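Local coordinates for protein arylamine n-acetyltransferase (Mycobacterium smegmatis, PDB 1W5R) that catalyses, in its unaltered form, the transfer of an acetyl group from acetyl-coenzyme A to the amino nitrogen of arylamines, at residues A[48-53]-A[261-266]; A[89-94]-A[114-119]; A[165-170]-A[179-184]. The protein carries 1 engineered substitution. All coordinates share one frame; numbering follows the deposited sequence.

Contact 1. Residues A[48-53]-A[261-266]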
loop_
_atom_site.group_PDB
_atom_site.type_symbol
_atom_site.label_atom_id
_atom_site.label_comp_id
_atom_site.label_asym_id
_atom_site.label_seq_id
_atom_site.Cartn_x
_atom_site.Cartn_y
_atom_site.Cartn_z
ATOM N N LEU A 48 10.133 24.480 -6.113
ATOM C CA LEU A 48 11.524 24.859 -6.356
ATOM C C LEU A 48 11.680 26.365 -6.570
ATOM O O LEU A 48 12.747 26.834 -6.995
ATOM C CB LEU A 48 12.072 24.083 -7.556
ATOM C CG LEU A 48 12.221 22.581 -7.262
ATOM C CD1 LEU A 48 12.323 21.786 -8.548
ATOM C CD2 LEU A 48 13.427 22.319 -6.351
ATOM N N GLY A 49 10.621 27.122 -6.290
ATOM C CA GLY A 49 10.683 28.589 -6.412
ATOM C C GLY A 49 10.520 29.105 -7.835
ATOM O O GLY A 49 10.852 30.261 -8.131
ATOM N N ILE A 50 10.002 28.261 -8.724
ATOM C CA ILE A 50 9.718 28.659 -10.103
ATOM C C ILE A 50 8.213 28.959 -10.198
ATOM O O ILE A 50 7.388 28.045 -10.092
ATOM C CB ILE A 50 10.093 27.539 -11.104
ATOM C CG1 ILE A 50 11.573 27.142 -10.960
ATOM C CG2 ILE A 50 9.787 27.969 -12.525
ATOM C CD1 ILE A 50 11.923 25.791 -11.566
ATOM N N PRO A 51 7.839 30.238 -10.371
ATOM C CA PRO A 51 6.428 30.576 -10.501
ATOM C C PRO A 51 5.761 29.927 -11.711
ATOM O O PRO A 51 6.432 29.597 -12.696
ATOM C CB PRO A 51 6.453 32.105 -10.679
ATOM C CG PRO A 51 7.724 32.528 -10.019
ATOM C CD PRO A 51 8.682 31.453 -10.421
ATOM N N VAL A 52 4.443 29.761 -11.614
ATOM C CA VAL A 52 3.611 29.389 -12.756
ATOM C C VAL A 52 2.829 30.644 -13.092
ATOM O O VAL A 52 1.776 30.918 -12.508
ATOM C CB VAL A 52 2.658 28.227 -12.445
ATOM C CG1 VAL A 52 1.856 27.859 -13.685
ATOM C CG2 VAL A 52 3.449 27.017 -11.978
ATOM N N ALA A 53 3.407 31.435 -13.998
ATOM C CA ALA A 53 2.970 32.800 -14.273
ATOM C C ALA A 53 2.269 32.939 -15.626
ATOM O O ALA A 53 1.409 33.802 -15.803
ATOM C CB ALA A 53 4.175 33.740 -14.217
ATOM N N GLY A 261 15.101 15.460 -15.427
ATOM C CA GLY A 261 16.175 16.055 -16.228
ATOM C C GLY A 261 15.856 17.499 -16.588
ATOM O O GLY A 261 16.755 18.336 -16.677
ATOM N N ASP A 262 14.564 17.774 -16.779
ATOM C CA ASP A 262 14.019 19.130 -16.965
ATOM C C ASP A 262 14.490 20.124 -15.888
ATOM O O ASP A 262 14.622 21.321 -16.157
ATOM C CB ASP A 262 12.473 19.047 -17.020
ATOM C CG ASP A 262 11.773 20.398 -16.784
ATOM O OD1 ASP A 262 11.952 21.006 -15.713
ATOM O OD2 ASP A 262 10.997 20.837 -17.653
ATOM N N LEU A 263 14.748 19.620 -14.680
ATOM C CA LEU A 263 15.082 20.469 -13.530
ATOM C C LEU A 263 16.544 20.356 -13.075
ATOM O O LEU A 263 16.849 20.496 -11.886
ATOM C CB LEU A 263 14.128 20.170 -12.365
ATOM C CG LEU A 263 12.655 20.542 -12.577
ATOM C CD1 LEU A 263 11.765 19.745 -11.632
ATOM C CD2 LEU A 263 12.418 22.049 -12.427
ATOM N N ALA A 264 17.439 20.128 -14.035
ATOM C CA ALA A 264 18.877 19.990 -13.769
ATOM C C ALA A 264 19.458 21.181 -13.004
ATOM O O ALA A 264 19.192 22.340 -13.341
ATOM C CB ALA A 264 19.631 19.785 -15.070
ATOM N N GLY A 265 20.267 20.884 -11.990
ATOM C CA GLY A 265 21.005 21.928 -11.224
ATOM C C GLY A 265 20.174 22.713 -10.203
ATOM O O GLY A 265 20.586 23.797 -9.751
ATOM N N ARG A 266 19.026 22.169 -9.828
ATOM C CA ARG A 266 18.159 22.851 -8.873
ATOM C C ARG A 266 18.144 22.155 -7.501
ATOM O O ARG A 266 17.478 22.614 -6.571
ATOM C CB ARG A 266 16.766 23.022 -9.456
ATOM C CG ARG A 266 16.782 23.871 -10.715
ATOM C CD ARG A 266 15.393 24.434 -11.082
ATOM N NE ARG A 266 15.433 25.337 -12.231
ATOM C CZ ARG A 266 15.378 26.664 -12.153
ATOM N NH1 ARG A 266 15.281 27.270 -10.976
ATOM N NH2 ARG A 266 15.418 27.390 -13.262
HETATM O O HOH W 1 15.185 26.392 -8.278
#

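Contact 2. Residues A[89-94]-A[114-119]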
loop_
_atom_site.group_PDB
_atom_site.type_symbol
_atom_site.label_atom_id
_atom_site.label_comp_id
_atom_site.label_asym_id
_atom_site.label_seq_id
_atom_site.Cartn_x
_atom_site.Cartn_y
_atom_site.Cartn_z
ATOM N N PHE A 89 -15.088 22.307 -29.545
ATOM C CA PHE A 89 -15.937 22.546 -28.375
ATOM C C PHE A 89 -15.971 24.028 -28.033
ATOM O O PHE A 89 -15.044 24.762 -28.364
ATOM C CB PHE A 89 -15.401 21.792 -27.155
ATOM C CG PHE A 89 -15.461 20.302 -27.273
ATOM C CD1 PHE A 89 -14.364 19.583 -27.718
ATOM C CD2 PHE A 89 -16.613 19.611 -26.909
ATOM C CE1 PHE A 89 -14.406 18.194 -27.799
ATOM C CE2 PHE A 89 -16.673 18.226 -26.999
ATOM C CZ PHE A 89 -15.574 17.512 -27.438
ATOM N N GLU A 90 -17.032 24.469 -27.365
ATOM C CA GLU A 90 -17.076 25.828 -26.858
ATOM C C GLU A 90 -16.690 25.786 -25.389
ATOM O O GLU A 90 -17.260 25.018 -24.605
ATOM C CB GLU A 90 -18.448 26.460 -27.055
ATOM C CG GLU A 90 -18.468 27.967 -26.831
ATOM C CD GLU A 90 -19.129 28.352 -25.524
ATOM O OE1 GLU A 90 -20.328 28.031 -25.348
ATOM O OE2 GLU A 90 -18.463 28.982 -24.679
ATOM N N VAL A 91 -15.703 26.602 -25.032
ATOM C CA VAL A 91 -15.066 26.497 -23.714
ATOM C C VAL A 91 -15.067 27.841 -22.995
ATOM O O VAL A 91 -14.629 28.863 -23.558
ATOM C CB VAL A 91 -13.596 25.991 -23.830
ATOM C CG1 VAL A 91 -12.950 25.823 -22.440
ATOM C CG2 VAL A 91 -13.509 24.693 -24.631
ATOM N N GLU A 92 -15.566 27.849 -21.765
ATOM C CA GLU A 92 -15.384 28.981 -20.856
ATOM C C GLU A 92 -14.500 28.538 -19.696
ATOM O O GLU A 92 -14.625 27.399 -19.217
ATOM C CB GLU A 92 -16.724 29.517 -20.366
ATOM C CG GLU A 92 -17.529 30.140 -21.515
ATOM C CD GLU A 92 -18.917 30.599 -21.126
ATOM O OE1 GLU A 92 -19.498 30.051 -20.164
ATOM O OE2 GLU A 92 -19.436 31.514 -21.808
ATOM N N ARG A 93 -13.581 29.415 -19.290
ATOM C CA ARG A 93 -12.719 29.159 -18.140
ATOM C C ARG A 93 -13.314 29.751 -16.883
ATOM O O ARG A 93 -13.623 30.943 -16.819
ATOM C CB ARG A 93 -11.309 29.730 -18.349
ATOM C CG ARG A 93 -10.425 28.964 -19.336
ATOM C CD ARG A 93 -10.868 29.146 -20.796
ATOM N NE ARG A 93 -9.833 28.666 -21.701
ATOM C CZ ARG A 93 -9.923 28.649 -23.028
ATOM N NH1 ARG A 93 -11.023 29.096 -23.638
ATOM N NH2 ARG A 93 -8.910 28.188 -23.745
ATOM N N LEU A 94 -13.501 28.914 -15.870
ATOM C CA LEU A 94 -14.061 29.391 -14.618
ATOM C C LEU A 94 -13.015 29.342 -13.514
ATOM O O LEU A 94 -12.037 28.585 -13.616
ATOM C CB LEU A 94 -15.258 28.525 -14.214
ATOM C CG LEU A 94 -16.329 28.280 -15.292
ATOM C CD1 LEU A 94 -17.481 27.447 -14.737
ATOM C CD2 LEU A 94 -16.867 29.592 -15.859
ATOM N N ASN A 114 -9.190 26.560 -11.142
ATOM C CA ASN A 114 -9.595 26.908 -12.505
ATOM C C ASN A 114 -10.192 25.632 -13.078
ATOM O O ASN A 114 -9.564 24.572 -12.998
ATOM C CB ASN A 114 -8.350 27.374 -13.288
ATOM C CG ASN A 114 -8.558 27.515 -14.805
ATOM O OD1 ASN A 114 -7.624 27.254 -15.562
ATOM N ND2 ASN A 114 -9.745 27.948 -15.246
ATOM N N VAL A 115 -11.423 25.733 -13.596
ATOM C CA VAL A 115 -12.111 24.599 -14.211
ATOM C C VAL A 115 -12.726 25.047 -15.545
ATOM O O VAL A 115 -12.672 26.241 -15.882
ATOM C CB VAL A 115 -13.195 23.965 -13.287
ATOM C CG1 VAL A 115 -12.563 23.483 -11.994
ATOM C CG2 VAL A 115 -14.357 24.939 -13.004
ATOM N N LEU A 116 -13.287 24.101 -16.300
ATOM C CA LEU A 116 -13.850 24.424 -17.615
ATOM C C LEU A 116 -15.347 24.203 -17.638
ATOM O O LEU A 116 -15.845 23.245 -17.033
ATOM C CB LEU A 116 -13.221 23.563 -18.705
ATOM C CG LEU A 116 -11.692 23.605 -18.767
ATOM C CD1 LEU A 116 -11.204 22.614 -19.824
ATOM C CD2 LEU A 116 -11.197 25.034 -19.044
ATOM N N SER A 117 -16.050 25.094 -18.333
ATOM C CA SER A 117 -17.443 24.854 -18.676
ATOM C C SER A 117 -17.496 24.667 -20.195
ATOM O O SER A 117 -17.139 25.584 -20.957
ATOM C CB SER A 117 -18.320 26.002 -18.200
ATOM O OG SER A 117 -19.623 25.869 -18.744
ATOM N N VAL A 118 -17.896 23.469 -20.623
ATOM C CA VAL A 118 -17.732 23.035 -22.013
ATOM C C VAL A 118 -19.085 22.731 -22.655
ATOM O O VAL A 118 -19.917 22.051 -22.064
ATOM C CB VAL A 118 -16.807 21.791 -22.099
ATOM C CG1 VAL A 118 -16.608 21.310 -23.524
ATOM C CG2 VAL A 118 -15.453 22.080 -21.453
ATOM N N ALA A 119 -19.289 23.261 -23.858
ATOM C CA ALA A 119 -20.487 22.959 -24.640
ATOM C C ALA A 119 -20.101 22.199 -25.901
ATOM O O ALA A 119 -19.077 22.490 -26.522
ATOM C CB ALA A 119 -21.225 24.245 -25.004
#

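Contact 3. Residues A[165-170]-A[179-184]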
loop_
_atom_site.group_PDB
_atom_site.type_symbol
_atom_site.label_atom_id
_atom_site.label_comp_id
_atom_site.label_asym_id
_atom_site.label_seq_id
_atom_site.Cartn_x
_atom_site.Cartn_y
_atom_site.Cartn_z
ATOM N N ASP A 165 -23.319 30.510 -6.944
ATOM C CA ASP A 165 -22.248 29.816 -6.221
ATOM C C ASP A 165 -22.484 28.310 -6.208
ATOM O O ASP A 165 -23.302 27.805 -5.438
ATOM C CB ASP A 165 -22.115 30.335 -4.789
ATOM C CG ASP A 165 -21.038 31.392 -4.643
ATOM O OD1 ASP A 165 -20.914 32.266 -5.529
ATOM O OD2 ASP A 165 -20.304 31.336 -3.628
ATOM N N HIS A 166 -21.768 27.605 -7.074
ATOM C CA HIS A 166 -21.869 26.154 -7.152
ATOM C C HIS A 166 -20.846 25.521 -6.235
ATOM O O HIS A 166 -19.766 26.073 -6.016
ATOM C CB HIS A 166 -21.614 25.660 -8.575
ATOM C CG HIS A 166 -22.593 26.175 -9.584
ATOM N ND1 HIS A 166 -23.457 25.353 -10.275
ATOM C CD2 HIS A 166 -22.820 27.432 -10.038
ATOM C CE1 HIS A 166 -24.185 26.084 -11.100
ATOM N NE2 HIS A 166 -23.817 27.346 -10.977
ATOM N N THR A 167 -21.199 24.362 -5.698
ATOM C CA THR A 167 -20.249 23.527 -4.974
ATOM C C THR A 167 -20.174 22.171 -5.642
ATOM O O THR A 167 -21.197 21.546 -5.863
ATOM C CB THR A 167 -20.668 23.334 -3.503
ATOM O OG1 THR A 167 -20.701 24.602 -2.842
ATOM C CG2 THR A 167 -19.698 22.425 -2.775
ATOM N N LEU A 168 -18.962 21.726 -5.969
ATOM C CA LEU A 168 -18.746 20.344 -6.396
ATOM C C LEU A 168 -18.341 19.490 -5.206
ATOM O O LEU A 168 -17.410 19.843 -4.471
ATOM C CB LEU A 168 -17.637 20.271 -7.446
ATOM C CG LEU A 168 -17.377 18.857 -7.981
ATOM C CD1 LEU A 168 -18.557 18.380 -8.817
ATOM C CD2 LEU A 168 -16.083 18.816 -8.788
ATOM N N ALA A 169 -19.042 18.368 -5.021
ATOM C CA ALA A 169 -18.706 17.392 -3.988
ATOM C C ALA A 169 -18.467 16.024 -4.599
ATOM O O ALA A 169 -18.981 15.709 -5.679
ATOM C CB ALA A 169 -19.807 17.305 -2.935
ATOM N N ALA A 170 -17.683 15.217 -3.896
ATOM C CA ALA A 170 -17.405 13.837 -4.290
ATOM C C ALA A 170 -17.771 12.905 -3.152
ATOM O O ALA A 170 -17.582 13.236 -1.971
ATOM C CB ALA A 170 -15.944 13.658 -4.627
ATOM N N LEU A 179 -15.523 19.769 -2.432
ATOM C CA LEU A 179 -14.186 19.952 -2.987
ATOM C C LEU A 179 -13.897 21.428 -3.216
ATOM O O LEU A 179 -12.898 21.953 -2.708
ATOM C CB LEU A 179 -14.029 19.180 -4.292
ATOM C CG LEU A 179 -14.281 17.659 -4.229
ATOM C CD1 LEU A 179 -13.985 17.079 -5.600
ATOM C CD2 LEU A 179 -13.481 16.943 -3.122
ATOM N N TYR A 180 -14.756 22.098 -3.983
ATOM C CA TYR A 180 -14.557 23.513 -4.227
ATOM C C TYR A 180 -15.866 24.169 -4.605
ATOM O O TYR A 180 -16.834 23.481 -4.955
ATOM C CB TYR A 180 -13.495 23.736 -5.308
ATOM C CG TYR A 180 -13.712 23.001 -6.620
ATOM C CD1 TYR A 180 -14.579 23.497 -7.605
ATOM C CD2 TYR A 180 -13.030 21.808 -6.891
ATOM C CE1 TYR A 180 -14.759 22.828 -8.830
ATOM C CE2 TYR A 180 -13.202 21.135 -8.111
ATOM C CZ TYR A 180 -14.082 21.650 -9.073
ATOM O OH TYR A 180 -14.235 21.031 -10.299
ATOM N N THR A 181 -15.886 25.493 -4.513
ATOM C CA THR A 181 -17.002 26.283 -4.961
ATOM C C THR A 181 -16.553 27.100 -6.166
ATOM O O THR A 181 -15.378 27.397 -6.311
ATOM C CB THR A 181 -17.496 27.233 -3.852
ATOM O OG1 THR A 181 -16.486 28.211 -3.558
ATOM C CG2 THR A 181 -17.851 26.463 -2.578
ATOM N N PHE A 182 -17.486 27.439 -7.042
ATOM C CA PHE A 182 -17.159 28.244 -8.215
ATOM C C PHE A 182 -18.397 28.945 -8.739
ATOM O O PHE A 182 -19.523 28.492 -8.498
ATOM C CB PHE A 182 -16.535 27.364 -9.317
ATOM C CG PHE A 182 -17.482 26.338 -9.906
ATOM C CD1 PHE A 182 -18.187 26.609 -11.075
ATOM C CD2 PHE A 182 -17.644 25.093 -9.304
ATOM C CE1 PHE A 182 -19.046 25.658 -11.634
ATOM C CE2 PHE A 182 -18.509 24.142 -9.852
ATOM C CZ PHE A 182 -19.207 24.422 -11.016
ATOM N N THR A 183 -18.190 30.049 -9.454
ATOM C CA THR A 183 -19.279 30.668 -10.197
ATOM C C THR A 183 -19.116 30.386 -11.687
ATOM O O THR A 183 -18.048 29.958 -12.144
ATOM C CB THR A 183 -19.375 32.204 -9.959
ATOM O OG1 THR A 183 -18.348 32.875 -10.715
ATOM C CG2 THR A 183 -19.269 32.552 -8.474
ATOM N N THR A 184 -20.170 30.637 -12.462
ATOM C CA THR A 184 -20.103 30.389 -13.887
ATOM C C THR A 184 -19.731 31.643 -14.696
ATOM O O THR A 184 -19.900 31.653 -15.903
ATOM C CB THR A 184 -21.418 29.764 -14.426
ATOM O OG1 THR A 184 -22.515 30.655 -14.172
ATOM C CG2 THR A 184 -21.673 28.414 -13.759
#

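Contact 1. Residues A[48-53]-A[261-266]
Leu48 meets Leu263 methyl to methyl, the CD1 of Leu48 lying 3.7 Å from the CD1 of Leu263 and slightly farther from its other methyl, CD2. The two side chains cross obliquely and touch through their terminal methyls. The second methyl of Leu48, CD2, turns to the backbone at Arg266 and approaches its O at 4.1 Å. The carbonyl of Leu48 follows a different route to the same residue: a water donates to Leu48 O at 2.8 Å and accepts from Arg266 NH1 at 2.8 Å, sitting at the edge of the guanidinium and in its plane. Because Leu48 is the first residue beyond helix 44-47, its carbonyl lies at the C-terminal end of that helix, where a nearby guanidinium, linked through the water, would probably be favourable.

Gly49 shows why the chain can turn here. With positive phi it is the C-prime residue of a Schellman motif, in which Ile50 N bonds back to Asp45 O and Gly49 N to Pro46 O. The other segment also turns: residues 263-266 form a type II beta turn, closed by a weak bond from Arg266 N to Leu263 O, with Gly265 also at positive phi.

Ile50, just after the Schellman turn, makes the next contacts. Its CG1 is anti to the carbonyl carbon (chi1 -57°), and CD1 beyond it packs 3.9 Å from Leu263 CD2. The same CD1 lies over one face of the Arg266 guanidinium, offset toward the rim, 3.6 Å from NE and as close to CZ; the two side chains cross at about a right angle. Farther along, Pro51 packs on helix 189-201, and the backbone N and O of Val52 bond to Ser200 OG and Ser196 OG of that helix.

Contact 2. Residues A[89-94]-A[114-119]
Glu90 and Ala119 begin a run of five antiparallel pairs that ends at Leu94 and Val115, joining consecutive strands of the large antiparallel sheet of the arylamine N-acetyltransferase fold. The axes of strands 90-94 and 114-119 run at 152° to each other.

Backbone bonds come first. Glu90, Glu92 and Leu94 each form a hydrogen-bonded pair, with Ala119, Ser117 and Val115 respectively; in the middle pair, Glu92 N to Ser117 O measures 2.9 Å. Between them, Val91 with Val118 and Arg93 with Leu116 are non-hydrogen-bonded pairs, where contacts from CA to carbonyl oxygen fill in, such as Val118 CA to Glu90 O at 3.3 Å.

Apolar contacts occupy both faces. On the face carrying Val91 and Arg93, the Leu116 CD2 methyl reaches diagonally to Val91 CG1 at 3.9 Å and also touches Arg93 CG, the Arg93 and Leu116 side chains running side by side. On the other face Leu94 CD1 rests 3.8 Å from Ser117 CB, and Leu94 CB lies 3.9 Å from Val115 CG2.

Polar ends find partners outside the pair. Arg126 bridges to Glu90 OE1 and also donates to Ser117 OG, while Arg93 forms a salt bridge with Glu85 and a cation-pi contact with Tyr82 of helix 73-87.

The remaining polar contact joins side chain to backbone. Asn114 CG is anti to its backbone N (chi1 169°), and ND2 donates to Leu94 O at 2.9 Å, with that oxygen in the amide plane. Val115 N reaches the same Leu94 O from the opposite face of its carbonyl plane, at 2.9 Å.

Contact 3. Residues A[165-170]-A[179-184]
A classic beta bulge interrupts the hairpin of strands 165-172 and 175-182: Leu168 faces both Leu179 and Tyr180. Its N donates to Tyr180 O, but its O accepts from Leu179 N at 2.8 Å, one residue earlier than regular pairing would give. Toward the other end the register is regular, with His166 and Phe182 exchanging two backbone bonds and Thr167 opposite Thr181.

Two aromatic rings of the second strand each turn a face to a CB of the first. Phe182 CG takes the position between the backbone N and the carbonyl carbon (chi1 66°), and one face of its ring receives the His166 CB, 3.8 Å from the ring centroid. The imidazole plane of His166 and the Phe182 ring are nearly parallel, at 17°, yet slid so far apart that they barely overlap. Tyr180 treats Leu168 similarly: Leu168 CB lies over one face, toward the rim, while CD2 of the same leucine is 3.5 Å from Tyr180 CZ, the two side chains pointing the same way. Leu179 CD1 extends this apolar patch to Ala170 CB at 4.1 Å.

On the reverse face the threonines lie side by side, Thr167 OG1 being 3.4 Å from Thr181 CG2. Thr184 OG1 bonds to Asp164, just before the hairpin's first strand.

The Tyr180 ring meets His113 edge-to-face, and its OH makes a weak hydrogen bond to Asp130, residues that probably belong to the catalytic triad of this family. Strand 157-162 flanks one side of the hairpin through Thr167 and Ala169, and strand 90-98 the other, where Thr181 bonds to Arg97; Leu179 bonds to Val99 just beyond that strand's end.

In the fold
From the N terminus, the chain enters contact 1 just after helix 44-47 and returns to it more than 200 residues later, before helix 268-274, so this contact closes a loop that encloses the other two. Within that loop contact 2 comes first, closing the connection between strands 90-98 and 111-119; contact 3 then closes the short hairpin of strands 165-172 and 175-182. These two follow in series without crossing. They touch in space, because strands 90-98 and 175-182 are neighbours in one sheet: Leu94 CD1 packs 3.8 Å from Phe182 CD1. Contact 1 joins helix-flanking loops instead, its centre about 31 Å from that of contact 3.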